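Local coordinates for ATP-dependent RNA helicase HrpB (Escherichia coli, PDB 6EUD), which hydrolyses ATP to ADP and phosphate as a DEAH/RHA-type helicase and binds single-stranded RNA, at residues 728-733 and 753-758. Residues are numbered along the deposited sequence; the frame is centred on the assembly and turned at random.
Sequences PALAVR and LVLELL
E756 brings OE1 near the methyls of A729 and A731, which share its face of the sheet. Its CB rests against the carbonyl oxygen of L730 and CA of A731, both 3.9 Å away; chi1 of -64° sets CG anti to its own carbonyl carbon, and the chain runs on extended to carry CD to 4.2 Å from CB of A729. At the tip, OE1 sits 3.7 Å from CB of A731, nearer than to CB of A729, and forms a salt bridge with R721 of strand 717-721, while OE2 also has a hydrogen-bond partner. Five backbone hydrogen bonds, the first from V754 N to P728 O, join the segments in parallel register, A729 beside V754 through R733 beside L758. L730 and V732 use both N and O, to V754 and E756 and to E756 and L758 respectively. The pair belongs to a mixed, otherwise antiparallel sheet in the HrpB-type C-terminal region near the end of the chain, with strands 717-721 and 764-768 continuing it on the two flanks, far from the predicted ATP site. On the face away from E756, L730 and L755 lie side by side, their CD2 atoms 3.7 Å apart, and V732 and L757 repeat this through CG1 and CD2. L753 crosses P728 at about a right angle, CD2 meeting CB at 3.7 Å and then CG. L758 reaches over strand 729-733: its CG approaches the V732 carbonyl oxygen, and CD1 lies 3.7 Å from V732 N and 4.2 Å from CB of A731. An alanine in place of L758 would probably leave a gap over the V732 backbone and strip CB of A731 of this apolar neighbour.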
loop_
_atom_site.group_PDB
_atom_site.type_symbol
_atom_site.label_atom_id
_atom_site.label_comp_id
_atom_site.label_asym_id
_atom_site.label_seq_id
_atom_site.Cartn_x
_atom_site.Cartn_y
_atom_site.Cartn_z
ATOM N N PRO A 728 -9.889 -34.731 18.674
ATOM C CA PRO A 728 -9.640 -36.098 18.205
ATOM C C PRO A 728 -10.444 -37.103 19.033
ATOM O O PRO A 728 -10.492 -37.002 20.274
ATOM C CB PRO A 728 -8.132 -36.271 18.402
ATOM C CG PRO A 728 -7.788 -35.287 19.496
ATOM C CD PRO A 728 -8.716 -34.134 19.336
ATOM N N ALA A 729 -11.091 -38.047 18.355
ATOM C CA ALA A 729 -11.998 -38.947 19.053
ATOM C C ALA A 729 -11.515 -40.392 19.018
ATOM O O ALA A 729 -10.816 -40.828 18.105
ATOM C CB ALA A 729 -13.395 -38.842 18.473
ATOM N N LEU A 730 -11.906 -41.144 20.024
ATOM C CA LEU A 730 -11.525 -42.538 20.096
ATOM C C LEU A 730 -12.722 -43.391 20.497
ATOM O O LEU A 730 -13.165 -43.345 21.650
ATOM C CB LEU A 730 -10.389 -42.714 21.099
ATOM C CG LEU A 730 -9.769 -44.100 21.152
ATOM C CD1 LEU A 730 -8.526 -44.162 20.275
ATOM C CD2 LEU A 730 -9.461 -44.434 22.574
ATOM N N ALA A 731 -13.246 -44.165 19.547
ATOM C CA ALA A 731 -14.383 -45.039 19.806
ATOM C C ALA A 731 -13.883 -46.370 20.325
ATOM O O ALA A 731 -13.218 -47.111 19.603
ATOM C CB ALA A 731 -15.206 -45.220 18.559
ATOM N N VAL A 732 -14.186 -46.667 21.584
ATOM C CA VAL A 732 -13.613 -47.845 22.240
ATOM C C VAL A 732 -14.594 -48.466 23.225
ATOM O O VAL A 732 -15.295 -47.753 23.939
ATOM C CB VAL A 732 -12.296 -47.491 22.998
ATOM C CG1 VAL A 732 -12.547 -46.408 24.040
ATOM C CG2 VAL A 732 -11.696 -48.715 23.653
ATOM N N ARG A 733 -14.649 -49.791 23.271
ATOM C CA ARG A 733 -15.475 -50.450 24.278
ATOM C C ARG A 733 -14.958 -50.092 25.671
ATOM O O ARG A 733 -13.765 -50.178 25.951
ATOM C CB ARG A 733 -15.486 -51.963 24.073
ATOM C CG ARG A 733 -16.116 -52.401 22.763
ATOM C CD ARG A 733 -15.962 -53.899 22.551
ATOM N NE ARG A 733 -14.556 -54.274 22.488
ATOM C CZ ARG A 733 -14.112 -55.524 22.460
ATOM N NH1 ARG A 733 -14.968 -56.540 22.480
ATOM N NH2 ARG A 733 -12.809 -55.756 22.401
ATOM N N LEU A 753 -7.950 -37.173 24.360
ATOM C CA LEU A 753 -8.842 -37.812 23.398
ATOM C C LEU A 753 -10.281 -37.803 23.895
ATOM O O LEU A 753 -10.553 -38.074 25.059
ATOM C CB LEU A 753 -8.391 -39.250 23.116
ATOM C CG LEU A 753 -7.047 -39.323 22.398
ATOM C CD1 LEU A 753 -6.642 -40.745 22.254
ATOM C CD2 LEU A 753 -7.140 -38.671 21.024
ATOM N N VAL A 754 -11.213 -37.476 23.020
ATOM C CA VAL A 754 -12.603 -37.625 23.399
ATOM C C VAL A 754 -12.913 -39.106 23.256
ATOM O O VAL A 754 -12.807 -39.654 22.162
ATOM C CB VAL A 754 -13.569 -36.767 22.538
ATOM C CG1 VAL A 754 -15.010 -37.127 22.847
ATOM C CG2 VAL A 754 -13.329 -35.274 22.767
ATOM N N LEU A 755 -13.255 -39.746 24.373
ATOM C CA LEU A 755 -13.533 -41.179 24.402
ATOM C C LEU A 755 -15.000 -41.433 24.132
ATOM O O LEU A 755 -15.881 -40.955 24.849
ATOM C CB LEU A 755 -13.162 -41.794 25.752
ATOM C CG LEU A 755 -11.736 -41.644 26.271
ATOM C CD1 LEU A 755 -11.569 -42.430 27.575
ATOM C CD2 LEU A 755 -10.775 -42.133 25.201
ATOM N N GLU A 756 -15.267 -42.188 23.084
ATOM C CA GLU A 756 -16.622 -42.634 22.853
ATOM C C GLU A 756 -16.744 -44.046 23.401
ATOM O O GLU A 756 -16.440 -45.031 22.735
ATOM C CB GLU A 756 -16.954 -42.520 21.375
ATOM C CG GLU A 756 -16.933 -41.041 20.913
ATOM C CD GLU A 756 -16.910 -40.871 19.391
ATOM O OE1 GLU A 756 -16.202 -41.634 18.697
ATOM O OE2 GLU A 756 -17.618 -39.980 18.877
ATOM N N LEU A 757 -17.154 -44.114 24.659
ATOM C CA LEU A 757 -17.184 -45.358 25.407
ATOM C C LEU A 757 -18.383 -46.200 25.025
ATOM O O LEU A 757 -19.524 -45.758 25.117
ATOM C CB LEU A 757 -17.183 -45.073 26.905
ATOM C CG LEU A 757 -15.904 -44.383 27.380
ATOM C CD1 LEU A 757 -15.905 -44.125 28.883
ATOM C CD2 LEU A 757 -14.718 -45.244 26.988
ATOM N N LEU A 758 -18.109 -47.422 24.597
ATOM C CA LEU A 758 -19.127 -48.278 24.011
ATOM C C LEU A 758 -19.365 -49.504 24.875
ATOM O O LEU A 758 -18.540 -49.852 25.719
ATOM C CB LEU A 758 -18.708 -48.692 22.599
ATOM C CG LEU A 758 -18.174 -47.577 21.689
ATOM C CD1 LEU A 758 -17.438 -48.175 20.497
ATOM C CD2 LEU A 758 -19.269 -46.635 21.193
#